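Local coordinates for protein putative rhamnosidase (Streptomyces avermitilis, PDB 3W5M) that hydrolyses terminal non-reducing alpha-L-rhamnose residues, releasing L-rhamnose from citrus flavonoids and gum arabic, and carries a calcium-dependent rhamnose-binding module, at residues Trp704-Tyr707 with Gln708-Asp712. Sequence-based numbering, arbitrary orientation.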
ATOM      1  N   TRP A 704     -11.565   1.755  16.333  1.00 20.30           N
ATOM      2  CA  TRP A 704     -11.857   2.854  17.237  1.00 20.38           C
ATOM      3  C   TRP A 704     -11.402   4.192  16.681  1.00 20.21           C
ATOM      4  O   TRP A 704     -12.115   5.193  16.786  1.00 19.76           O
ATOM      5  CB  TRP A 704     -11.229   2.619  18.628  1.00 20.72           C
ATOM      6  CG  TRP A 704     -11.698   3.633  19.615  1.00 24.31           C
ATOM      7  CD1 TRP A 704     -10.966   4.643  20.174  1.00 23.67           C
ATOM      8  CD2 TRP A 704     -13.030   3.758  20.143  1.00 25.79           C
ATOM      9  NE1 TRP A 704     -11.755   5.384  21.036  1.00 25.32           N
ATOM     10  CE2 TRP A 704     -13.023   4.870  21.038  1.00 25.85           C
ATOM     11  CE3 TRP A 704     -14.228   3.038  19.953  1.00 25.08           C
ATOM     12  CZ2 TRP A 704     -14.170   5.288  21.733  1.00 26.37           C
ATOM     13  CZ3 TRP A 704     -15.379   3.452  20.656  1.00 24.72           C
ATOM     14  CH2 TRP A 704     -15.331   4.567  21.538  1.00 24.64           C
ATOM     15  N   ALA A 705     -10.213   4.213  16.085  1.00 20.29           N
ATOM     16  CA  ALA A 705      -9.730   5.434  15.460  1.00 20.93           C
ATOM     17  C   ALA A 705     -10.686   5.916  14.341  1.00 19.67           C
ATOM     18  O   ALA A 705     -10.968   7.109  14.252  1.00 19.12           O
ATOM     19  CB  ALA A 705      -8.287   5.243  14.957  1.00 19.85           C
ATOM     20  N   LEU A 706     -11.213   4.998  13.529  1.00 21.04           N
ATOM     21  CA  LEU A 706     -12.177   5.377  12.467  1.00 19.88           C
ATOM     22  C   LEU A 706     -13.471   5.873  13.095  1.00 19.64           C
ATOM     23  O   LEU A 706     -14.043   6.849  12.669  1.00 20.34           O
ATOM     24  CB  LEU A 706     -12.475   4.229  11.513  1.00 19.44           C
ATOM     25  CG  LEU A 706     -11.342   3.632  10.658  1.00 21.31           C
ATOM     26  CD1 LEU A 706     -11.766   2.428   9.826  1.00 21.63           C
ATOM     27  CD2 LEU A 706     -10.723   4.695   9.729  1.00 19.51           C
ATOM     28  N   TYR A 707     -13.891   5.232  14.168  1.00 19.50           N
ATOM     29  CA  TYR A 707     -15.083   5.705  14.848  1.00 20.65           C
ATOM     30  C   TYR A 707     -14.928   7.137  15.405  1.00 19.99           C
ATOM     31  O   TYR A 707     -15.813   7.990  15.213  1.00 20.78           O
ATOM     32  CB  TYR A 707     -15.518   4.712  15.922  1.00 20.50           C
ATOM     33  CG  TYR A 707     -16.745   5.193  16.626  1.00 22.82           C
ATOM     34  CD1 TYR A 707     -17.977   5.217  15.949  1.00 25.34           C
ATOM     35  CD2 TYR A 707     -16.695   5.652  17.940  1.00 24.43           C
ATOM     36  CE1 TYR A 707     -19.127   5.665  16.576  1.00 26.86           C
ATOM     37  CE2 TYR A 707     -17.851   6.094  18.579  1.00 25.74           C
ATOM     38  CZ  TYR A 707     -19.053   6.099  17.879  1.00 26.64           C
ATOM     39  OH  TYR A 707     -20.227   6.540  18.466  1.00 29.81           O
ATOM     40  N   GLN A 708     -13.819   7.413  16.084  1.00 21.33           N
ATOM     41  CA  GLN A 708     -13.515   8.756  16.554  1.00 21.53           C
ATOM     42  C   GLN A 708     -13.489   9.815  15.428  1.00 22.41           C
ATOM     43  O   GLN A 708     -14.058  10.912  15.571  1.00 21.13           O
ATOM     44  CB  GLN A 708     -12.191   8.756  17.324  1.00 24.64           C
ATOM     45  CG  GLN A 708     -12.343   8.061  18.662  1.00 27.42           C
ATOM     46  CD  GLN A 708     -13.304   8.826  19.561  1.00 31.08           C
ATOM     47  OE1 GLN A 708     -13.121  10.025  19.798  1.00 36.40           O
ATOM     48  NE2 GLN A 708     -14.347   8.154  20.024  1.00 32.40           N
ATOM     49  N   ALA A 709     -12.851   9.487  14.302  1.00 22.52           N
ATOM     50  CA  ALA A 709     -12.721  10.464  13.217  1.00 22.80           C
ATOM     51  C   ALA A 709     -13.993  10.649  12.418  1.00 22.34           C
ATOM     52  O   ALA A 709     -14.311  11.783  11.993  1.00 22.16           O
ATOM     53  CB  ALA A 709     -11.566  10.095  12.277  1.00 23.77           C
ATOM     54  N   TYR A 710     -14.714   9.558  12.197  1.00 22.43           N
ATOM     55  CA  TYR A 710     -15.822   9.579  11.227  1.00 22.70           C
ATOM     56  C   TYR A 710     -17.181   9.334  11.883  1.00 24.66           C
ATOM     57  O   TYR A 710     -18.214   9.630  11.288  1.00 25.98           O
ATOM     58  CB  TYR A 710     -15.603   8.606  10.054  1.00 21.06           C
ATOM     59  CG  TYR A 710     -14.307   8.881   9.346  1.00 21.46           C
ATOM     60  CD1 TYR A 710     -14.139  10.045   8.591  1.00 21.85           C
ATOM     61  CD2 TYR A 710     -13.239   7.985   9.437  1.00 20.40           C
ATOM     62  CE1 TYR A 710     -12.933  10.311   7.950  1.00 20.88           C
ATOM     63  CE2 TYR A 710     -12.030   8.244   8.806  1.00 22.51           C
ATOM     64  CZ  TYR A 710     -11.878   9.404   8.055  1.00 20.99           C
ATOM     65  OH  TYR A 710     -10.643   9.667   7.444  1.00 21.85           O
ATOM     66  N   GLY A 711     -17.182   8.818  13.110  1.00 25.60           N
ATOM     67  CA  GLY A 711     -18.455   8.469  13.742  1.00 25.87           C
ATOM     68  C   GLY A 711     -19.067   7.251  13.079  1.00 27.09           C
ATOM     69  O   GLY A 711     -20.284   7.038  13.181  1.00 29.68           O
ATOM     70  N   ASP A 712     -18.232   6.438  12.414  1.00 25.18           N
ATOM     71  CA  ASP A 712     -18.693   5.286  11.639  1.00 24.67           C
ATOM     72  C   ASP A 712     -19.080   4.115  12.538  1.00 25.62           C
ATOM     73  O   ASP A 712     -18.202   3.338  12.943  1.00 25.18           O
ATOM     74  CB  ASP A 712     -17.582   4.836  10.672  1.00 25.19           C
ATOM     75  CG  ASP A 712     -18.066   3.856   9.631  1.00 26.24           C
ATOM     76  OD1 ASP A 712     -18.858   2.946   9.957  1.00 26.71           O
ATOM     77  OD2 ASP A 712     -17.636   3.986   8.452  1.00 26.69           O
TER
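The C-terminal turn of helix 698-710, in the (alpha/alpha)6-barrel catalytic domain, lays the side chain of Gln708 across the indole of Trp704. Gln708 CG stands over one face of the five-membered ring, 4.0 Å from its centroid, a CH-pi contact. A bend at chi2 (-65°) then folds the chain over the indole, bringing Gln708 NE2 to 3.3 Å from Trp704 CZ2. The amide plane is tilted only 27° from the ring. Leu706 CD2 meets the edge of the Tyr710 ring in its plane, 3.9 Å from CE2.

Backbone i to i+4 bonds run through the turn, from Gln708 N to Trp704 O (2.9 Å) and onward to Gly711 N with Tyr707 O (2.6 Å). That last bond is the most bent, at 136° about the hydrogen, where Gly711 leaves the helix with positive phi. The chain then leads through Asp712 into helix 713-732, and Asp712 O reaches the edge of the Tyr707 ring, 3.6 Å from CD1. At that helix's N-cap, Asp712 OD1 accepts from Val715 N and forms a salt bridge with Arg26, while OD2 is hydrogen-bonded to Tyr13. Tyr707 OH is hydrogen-bonded to Glu777 and Tyr710 OH to Ser657 N. Backbone hydrogen bonds thus form the turn and Gly711 ends it, the Gln708-Trp704 and Leu706-Tyr710 contacts pack along its sides, and the polar ends of Tyr707, Tyr710 and Asp712 bond to surrounding parts of the chain.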